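Local coordinates for protein cellulose synthase 1 (Gluconacetobacter xylinus, PDB 4I86) that is a small PilZ-type beta-barrel regulatory domain of a bacterial cellulose synthase that probably binds cyclic di-GMP, at residues T15-A23 against T55-L63; G25-T33 against A42-K50. One frame throughout, in Å; residues are numbered along the deposited sequence.

Interaction 1. Residues T15-A23 against T55-L63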
loop_
_atom_site.group_PDB
_atom_site.type_symbol
_atom_site.label_atom_id
_atom_site.label_comp_id
_atom_site.label_asym_id
_atom_site.label_seq_id
_atom_site.Cartn_x
_atom_site.Cartn_y
_atom_site.Cartn_z
ATOM N N THR A 15 12.177 -1.430 0.973
ATOM C CA THR A 15 12.047 -0.224 1.757
ATOM C C THR A 15 11.919 0.969 0.820
ATOM O O THR A 15 12.903 1.402 0.207
ATOM C CB THR A 15 13.277 -0.018 2.668
ATOM O OG1 THR A 15 13.376 -1.112 3.588
ATOM C CG2 THR A 15 13.149 1.293 3.452
ATOM N N ILE A 16 10.703 1.498 0.704
ATOM C CA ILE A 16 10.470 2.670 -0.130
ATOM C C ILE A 16 9.513 3.632 0.530
ATOM O O ILE A 16 8.525 3.215 1.147
ATOM C CB ILE A 16 10.007 2.296 -1.572
ATOM C CG1 ILE A 16 8.603 1.706 -1.586
ATOM C CG2 ILE A 16 10.989 1.321 -2.213
ATOM C CD1 ILE A 16 8.068 1.509 -2.984
ATOM N N PRO A 17 9.814 4.935 0.424
ATOM C CA PRO A 17 8.961 5.962 1.017
ATOM C C PRO A 17 7.555 5.889 0.417
ATOM O O PRO A 17 7.391 5.690 -0.796
ATOM C CB PRO A 17 9.640 7.278 0.594
ATOM C CG PRO A 17 11.041 6.886 0.248
ATOM C CD PRO A 17 10.954 5.508 -0.313
ATOM N N VAL A 18 6.552 6.075 1.261
ATOM C CA VAL A 18 5.181 6.131 0.790
ATOM C C VAL A 18 4.426 7.177 1.582
ATOM O O VAL A 18 4.807 7.507 2.710
ATOM C CB VAL A 18 4.483 4.760 0.941
ATOM C CG1 VAL A 18 5.181 3.704 0.097
ATOM C CG2 VAL A 18 4.463 4.335 2.404
ATOM N N GLU A 19 3.354 7.701 0.994
ATOM C CA GLU A 19 2.441 8.573 1.717
ATOM C C GLU A 19 1.072 7.915 1.683
ATOM O O GLU A 19 0.696 7.307 0.676
ATOM C CB GLU A 19 2.389 9.963 1.072
ATOM C CG GLU A 19 3.764 10.549 0.779
ATOM C CD GLU A 19 3.816 11.275 -0.555
ATOM O OE1 GLU A 19 2.955 10.993 -1.426
ATOM O OE2 GLU A 19 4.711 12.138 -0.742
ATOM N N VAL A 20 0.324 8.048 2.771
ATOM C CA VAL A 20 -0.981 7.407 2.869
ATOM C C VAL A 20 -2.020 8.387 3.383
ATOM O O VAL A 20 -1.820 9.030 4.411
ATOM C CB VAL A 20 -0.954 6.225 3.845
ATOM C CG1 VAL A 20 -2.288 5.482 3.791
ATOM C CG2 VAL A 20 0.223 5.307 3.532
ATOM N N ALA A 21 -3.129 8.491 2.662
ATOM C CA ALA A 21 -4.244 9.321 3.066
ATOM C C ALA A 21 -5.503 8.469 3.129
ATOM O O ALA A 21 -5.691 7.603 2.265
ATOM C CB ALA A 21 -4.437 10.426 2.060
ATOM N N ASN A 22 -6.387 8.710 4.103
ATOM C CA ASN A 22 -7.720 8.079 4.045
ATOM C C ASN A 22 -8.581 8.759 2.975
ATOM O O ASN A 22 -8.171 9.763 2.404
ATOM C CB ASN A 22 -8.420 7.988 5.413
ATOM C CG ASN A 22 -8.600 9.346 6.084
ATOM O OD1 ASN A 22 -8.305 10.391 5.496
ATOM N ND2 ASN A 22 -9.109 9.332 7.323
ATOM N N ALA A 23 -9.752 8.217 2.675
ATOM C CA ALA A 23 -10.466 8.630 1.461
ATOM C C ALA A 23 -11.089 10.010 1.536
ATOM O O ALA A 23 -11.318 10.640 0.495
ATOM C CB ALA A 23 -11.526 7.585 1.043
ATOM N N THR A 55 -10.372 0.091 6.147
ATOM C CA THR A 55 -10.647 1.508 5.897
ATOM C C THR A 55 -9.958 1.980 4.619
ATOM O O THR A 55 -8.741 1.891 4.518
ATOM C CB THR A 55 -10.145 2.376 7.080
ATOM O OG1 THR A 55 -10.966 2.133 8.227
ATOM C CG2 THR A 55 -10.175 3.863 6.735
ATOM N N PRO A 56 -10.740 2.492 3.651
ATOM C CA PRO A 56 -10.216 2.867 2.332
ATOM C C PRO A 56 -9.253 4.046 2.363
ATOM O O PRO A 56 -9.517 5.085 2.988
ATOM C CB PRO A 56 -11.472 3.206 1.512
ATOM C CG PRO A 56 -12.557 3.390 2.493
ATOM C CD PRO A 56 -12.208 2.586 3.712
ATOM N N VAL A 57 -8.127 3.859 1.680
ATOM C CA VAL A 57 -7.049 4.854 1.627
ATOM C C VAL A 57 -6.462 4.916 0.219
ATOM O O VAL A 57 -6.820 4.113 -0.658
ATOM C CB VAL A 57 -5.888 4.510 2.600
ATOM C CG1 VAL A 57 -6.389 4.335 4.045
ATOM C CG2 VAL A 57 -5.130 3.264 2.128
ATOM N N TYR A 58 -5.576 5.884 0.005
ATOM C CA TYR A 58 -4.770 5.941 -1.195
ATOM C C TYR A 58 -3.334 5.888 -0.736
ATOM O O TYR A 58 -2.973 6.540 0.250
ATOM C CB TYR A 58 -5.047 7.226 -2.003
ATOM C CG TYR A 58 -6.469 7.325 -2.514
ATOM C CD1 TYR A 58 -6.910 6.500 -3.536
ATOM C CD2 TYR A 58 -7.371 8.237 -1.975
ATOM C CE1 TYR A 58 -8.208 6.574 -4.012
ATOM C CE2 TYR A 58 -8.688 8.319 -2.454
ATOM C CZ TYR A 58 -9.088 7.485 -3.471
ATOM O OH TYR A 58 -10.374 7.544 -3.962
ATOM N N ILE A 59 -2.527 5.086 -1.430
ATOM C CA ILE A 59 -1.105 4.998 -1.150
ATOM C C ILE A 59 -0.338 5.585 -2.333
ATOM O O ILE A 59 -0.613 5.259 -3.487
ATOM C CB ILE A 59 -0.667 3.539 -0.901
ATOM C CG1 ILE A 59 -1.360 2.990 0.352
ATOM C CG2 ILE A 59 0.837 3.438 -0.762
ATOM C CD1 ILE A 59 -0.919 1.615 0.724
ATOM N N ARG A 60 0.587 6.493 -2.044
ATOM C CA ARG A 60 1.370 7.117 -3.099
ATOM C C ARG A 60 2.851 6.854 -2.868
ATOM O O ARG A 60 3.334 6.878 -1.735
ATOM C CB ARG A 60 1.094 8.616 -3.154
ATOM C CG ARG A 60 1.958 9.366 -4.159
ATOM C CD ARG A 60 1.550 10.814 -4.277
ATOM N NE ARG A 60 2.312 11.476 -5.335
ATOM C CZ ARG A 60 3.460 12.118 -5.136
ATOM N NH1 ARG A 60 3.974 12.187 -3.914
ATOM N NH2 ARG A 60 4.093 12.683 -6.160
ATOM N N THR A 61 3.573 6.599 -3.945
ATOM C CA THR A 61 5.010 6.412 -3.844
ATOM C C THR A 61 5.601 6.626 -5.216
ATOM O O THR A 61 4.868 6.892 -6.183
ATOM C CB THR A 61 5.354 4.987 -3.320
ATOM O OG1 THR A 61 6.763 4.883 -3.080
ATOM C CG2 THR A 61 4.905 3.902 -4.326
ATOM N N VAL A 62 6.920 6.507 -5.299
ATOM C CA VAL A 62 7.629 6.642 -6.567
ATOM C C VAL A 62 8.564 5.448 -6.781
ATOM O O VAL A 62 9.177 4.929 -5.843
ATOM C CB VAL A 62 8.398 7.995 -6.635
ATOM C CG1 VAL A 62 9.268 8.084 -7.901
ATOM C CG2 VAL A 62 7.412 9.170 -6.569
ATOM N N LEU A 63 8.653 4.991 -8.017
ATOM C CA LEU A 63 9.520 3.880 -8.338
ATOM C C LEU A 63 9.994 4.097 -9.750
ATOM O O LEU A 63 9.185 4.386 -10.628
ATOM C CB LEU A 63 8.747 2.569 -8.255
ATOM C CG LEU A 63 9.601 1.312 -8.432
ATOM C CD1 LEU A 63 10.506 1.131 -7.234
ATOM C CD2 LEU A 63 8.713 0.090 -8.621
#
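Glu19 and Arg60 form a salt bridge, with OE1 of Glu19 2.9 Å from NH1 of Arg60. The bond is nearly straight, and OE1 uses its syn lone pair. The carboxylate meets the edge of the guanidinium, and the two planes are only 15° apart. Arg60 is extended to NE, with CG anti to the backbone N (chi1 175°), before the guanidinium turns. Glu19 bends at chi2 and runs alongside it, so OE1 also lies against the arginine methylenes, 3.2 Å from CD of Arg60. The guanidinium has a second acidic partner, Glu67 on strand 66-77, which takes NE. Two anions around one arginine probably stabilise its positive charge.

Beneath the salt bridge the backbones of Glu19 and Arg60 make a hydrogen-bonded antiparallel pair. Arg60 N donates to Glu19 O at 2.8 Å, and Glu19 N donates back to Arg60 O. Ala21 and Tyr58 pair in the same way. Farther along, OG1 of Thr61 gives a short 2.5 Å hydrogen bond to the carbonyl O of Pro17. These bonds join strands 17-22 and 55-63, far apart in sequence, in the curled antiparallel sheet of the PilZ beta-barrel.

The face opposite the salt bridge is largely apolar, though Thr61 lies on it too. CG1 of Val18 packs 3.7 Å from CB of Thr61, the residue whose hydroxyl bonds Pro17. CG1 of Val20, anti to its own N (chi1 -173°), comes 3.9 Å from CB of Val57. Ile59 CG1 lies 4.2 Å from Val20 CG2. Phe84 of strand 82-86 touches Val20, Val57 and Ile59 from the barrel interior.

Interaction 2. Residues G25-T33 against A42-K50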
loop_
_atom_site.group_PDB
_atom_site.type_symbol
_atom_site.label_atom_id
_atom_site.label_comp_id
_atom_site.label_asym_id
_atom_site.label_seq_id
_atom_site.Cartn_x
_atom_site.Cartn_y
_atom_site.Cartn_z
ATOM N N GLY A 25 -9.564 12.433 3.250
ATOM C CA GLY A 25 -8.453 13.361 3.416
ATOM C C GLY A 25 -8.251 13.857 4.838
ATOM O O GLY A 25 -7.385 14.707 5.083
ATOM N N SER A 26 -9.034 13.325 5.776
ATOM C CA SER A 26 -8.931 13.709 7.191
ATOM C C SER A 26 -7.642 13.200 7.834
ATOM O O SER A 26 -7.171 13.740 8.843
ATOM C CB SER A 26 -10.150 13.215 7.981
ATOM O OG SER A 26 -10.414 11.843 7.718
ATOM N N ILE A 27 -7.062 12.158 7.251
ATOM C CA ILE A 27 -5.793 11.628 7.748
ATOM C C ILE A 27 -4.769 11.473 6.624
ATOM O O ILE A 27 -5.089 10.977 5.537
ATOM C CB ILE A 27 -5.985 10.273 8.465
ATOM C CG1 ILE A 27 -6.982 10.410 9.625
ATOM C CG2 ILE A 27 -4.654 9.729 8.957
ATOM C CD1 ILE A 27 -7.410 9.076 10.235
ATOM N N ILE A 28 -3.543 11.905 6.899
ATOM C CA ILE A 28 -2.430 11.792 5.964
ATOM C C ILE A 28 -1.143 11.532 6.726
ATOM O O ILE A 28 -0.770 12.317 7.610
ATOM C CB ILE A 28 -2.216 13.080 5.159
ATOM C CG1 ILE A 28 -3.452 13.418 4.319
ATOM C CG2 ILE A 28 -0.964 12.957 4.288
ATOM C CD1 ILE A 28 -3.236 14.628 3.448
ATOM N N VAL A 29 -0.458 10.439 6.388
ATOM C CA VAL A 29 0.796 10.117 7.060
ATOM C C VAL A 29 1.834 9.671 6.058
ATOM O O VAL A 29 1.513 9.379 4.905
ATOM C CB VAL A 29 0.619 9.012 8.138
ATOM C CG1 VAL A 29 -0.508 9.376 9.101
ATOM C CG2 VAL A 29 0.334 7.665 7.471
ATOM N N THR A 30 3.080 9.618 6.515
ATOM C CA THR A 30 4.206 9.204 5.698
ATOM C C THR A 30 4.848 7.995 6.377
ATOM O O THR A 30 4.615 7.767 7.562
ATOM C CB THR A 30 5.211 10.376 5.558
ATOM O OG1 THR A 30 4.541 11.492 4.946
ATOM C CG2 THR A 30 6.394 9.986 4.697
ATOM N N GLY A 31 5.639 7.220 5.633
ATOM C CA GLY A 31 6.248 6.005 6.156
ATOM C C GLY A 31 7.176 5.366 5.144
ATOM O O GLY A 31 7.432 5.957 4.094
ATOM N N VAL A 32 7.716 4.183 5.461
ATOM C CA VAL A 32 8.433 3.395 4.470
ATOM C C VAL A 32 7.864 1.989 4.429
ATOM O O VAL A 32 7.355 1.481 5.434
ATOM C CB VAL A 32 9.971 3.318 4.723
ATOM C CG1 VAL A 32 10.632 4.674 4.516
ATOM C CG2 VAL A 32 10.264 2.765 6.114
ATOM N N THR A 33 7.964 1.350 3.272
ATOM C CA THR A 33 7.425 0.008 3.128
ATOM C C THR A 33 8.317 -1.005 3.838
ATOM O O THR A 33 9.501 -0.747 4.070
ATOM C CB THR A 33 7.294 -0.384 1.657
ATOM O OG1 THR A 33 8.600 -0.409 1.052
ATOM C CG2 THR A 33 6.397 0.618 0.936
ATOM N N ALA A 42 2.950 -4.005 3.630
ATOM C CA ALA A 42 3.214 -3.771 5.049
ATOM C C ALA A 42 4.093 -2.539 5.137
ATOM O O ALA A 42 5.135 -2.471 4.485
ATOM C CB ALA A 42 3.904 -4.979 5.695
ATOM N N VAL A 43 3.670 -1.563 5.935
ATOM C CA VAL A 43 4.376 -0.281 5.984
ATOM C C VAL A 43 4.792 0.143 7.396
ATOM O O VAL A 43 3.994 0.075 8.340
ATOM C CB VAL A 43 3.516 0.855 5.393
ATOM C CG1 VAL A 43 4.329 2.160 5.307
ATOM C CG2 VAL A 43 2.958 0.460 4.015
ATOM N N LYS A 44 6.039 0.594 7.540
ATOM C CA LYS A 44 6.457 1.203 8.806
ATOM C C LYS A 44 5.851 2.600 8.897
ATOM O O LYS A 44 6.222 3.510 8.148
ATOM C CB LYS A 44 7.978 1.275 8.927
ATOM C CG LYS A 44 8.468 1.658 10.329
ATOM C CD LYS A 44 10.002 1.675 10.386
ATOM C CE LYS A 44 10.521 2.626 11.461
ATOM N NZ LYS A 44 12.004 2.817 11.360
ATOM N N MET A 45 4.902 2.767 9.811
ATOM C CA MET A 45 4.136 3.997 9.871
ATOM C C MET A 45 3.314 4.049 11.149
ATOM O O MET A 45 3.107 3.022 11.798
ATOM C CB MET A 45 3.199 4.083 8.661
ATOM C CG MET A 45 2.187 2.946 8.587
ATOM S SD MET A 45 0.880 3.251 7.380
ATOM C CE MET A 45 -0.482 3.719 8.444
ATOM N N SER A 46 2.830 5.240 11.493
ATOM C CA SER A 46 1.976 5.411 12.664
ATOM C C SER A 46 0.636 6.037 12.291
ATOM O O SER A 46 0.569 7.215 11.930
ATOM C CB SER A 46 2.686 6.249 13.735
ATOM O OG SER A 46 3.969 5.706 14.037
ATOM N N TRP A 47 -0.424 5.234 12.381
ATOM C CA TRP A 47 -1.793 5.660 12.078
ATOM C C TRP A 47 -2.444 6.283 13.320
ATOM O O TRP A 47 -2.514 5.642 14.374
ATOM C CB TRP A 47 -2.603 4.450 11.590
ATOM C CG TRP A 47 -3.905 4.760 10.889
ATOM C CD1 TRP A 47 -5.165 4.510 11.353
ATOM C CD2 TRP A 47 -4.068 5.354 9.588
ATOM N NE1 TRP A 47 -6.101 4.921 10.429
ATOM C CE2 TRP A 47 -5.454 5.436 9.337
ATOM C CE3 TRP A 47 -3.176 5.821 8.614
ATOM C CZ2 TRP A 47 -5.970 5.968 8.151
ATOM C CZ3 TRP A 47 -3.689 6.352 7.440
ATOM C CH2 TRP A 47 -5.071 6.418 7.218
ATOM N N PRO A 48 -2.931 7.532 13.194
ATOM C CA PRO A 48 -3.402 8.345 14.328
ATOM C C PRO A 48 -4.870 8.145 14.698
ATOM O O PRO A 48 -5.535 9.107 15.080
ATOM C CB PRO A 48 -3.223 9.774 13.813
ATOM C CG PRO A 48 -3.522 9.642 12.344
ATOM C CD PRO A 48 -2.939 8.299 11.932
ATOM N N ALA A 49 -5.375 6.929 14.578
ATOM C CA ALA A 49 -6.730 6.643 15.019
ATOM C C ALA A 49 -6.879 5.152 15.223
ATOM O O ALA A 49 -6.046 4.370 14.766
ATOM C CB ALA A 49 -7.742 7.154 14.003
ATOM N N LYS A 50 -7.934 4.761 15.928
ATOM C CA LYS A 50 -8.226 3.350 16.089
ATOM C C LYS A 50 -9.047 2.878 14.911
ATOM O O LYS A 50 -10.013 3.529 14.505
ATOM C CB LYS A 50 -8.936 3.061 17.412
ATOM C CG LYS A 50 -7.963 2.812 18.551
ATOM C CD LYS A 50 -6.879 1.835 18.100
ATOM C CE LYS A 50 -5.985 1.399 19.255
ATOM N NZ LYS A 50 -4.956 0.416 18.804
#
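Ile27 packs against the indole of Trp47 and the ring of Pro48. Its CB lies 4.2 Å from CH2 of Trp47. From there the side chain splits into two branches. CG2, anti to the backbone N, sits over one face of the indole, 3.9 Å from the centroid of its six-membered ring and 16° off the ring normal. This is a CH-pi contact. The same methyl is 3.6 Å from CG of Pro48, whose CD lies over the same face of the indole. The other branch runs through CG1 to CD1. CD1 comes within 4.0 Å of CZ2 of Trp47 and also touches CB of Ala49.

Val29 continues the apolar row. Its CG2 meets the indole at its edge, 4.1 Å from CE3 of Trp47, and is equally close to CE of Met45. Its CG1 faces CD of Pro48 and the carbonyl O of Ser46.

Regular strand pairing begins farther along. Lys44 N donates to Val32 O at 2.6 Å, and Val32 N donates to Lys44 O at 3.1 Å. Next to this pair, Val32 CG2 lies beside the CB of Lys44. Thr33 and Val43 follow as a non-hydrogen-bonded pair.

The contact belongs to the beta hairpin of strands 28-36 and 40-44, whose second arm runs on into a loop that carries Trp47 and Pro48. Trp47 also touches Val20 of strand 17-22 and Ile74 and Ala77 of strand 66-77. Met45 and Val43 reach Phe84 of strand 82-86, while strand 17-22 pairs with the other edge of strand 28-36.

Both interactions belong to one curled sheet, in which strands 17-22 and 28-36 are adjacent. They touch through Val20 N with Val29 O and Asn22 OD1 with Ile27 N, both probable hydrogen bonds. Both are partly buried. Interaction 1 joins strands distant in sequence and lies deeper, its centre about 6 Å from the centre of the chain. Interaction 2 is a local hairpin contact farther out, its centre about 10 Å from that point. The chemistry differs. Interaction 1 has more backbone hydrogen bonds and adds a salt bridge on a partly exposed face. Interaction 2 has one hydrogen-bonded pair and otherwise relies on aliphatic and indole packing. Phe84 touches side chains from both.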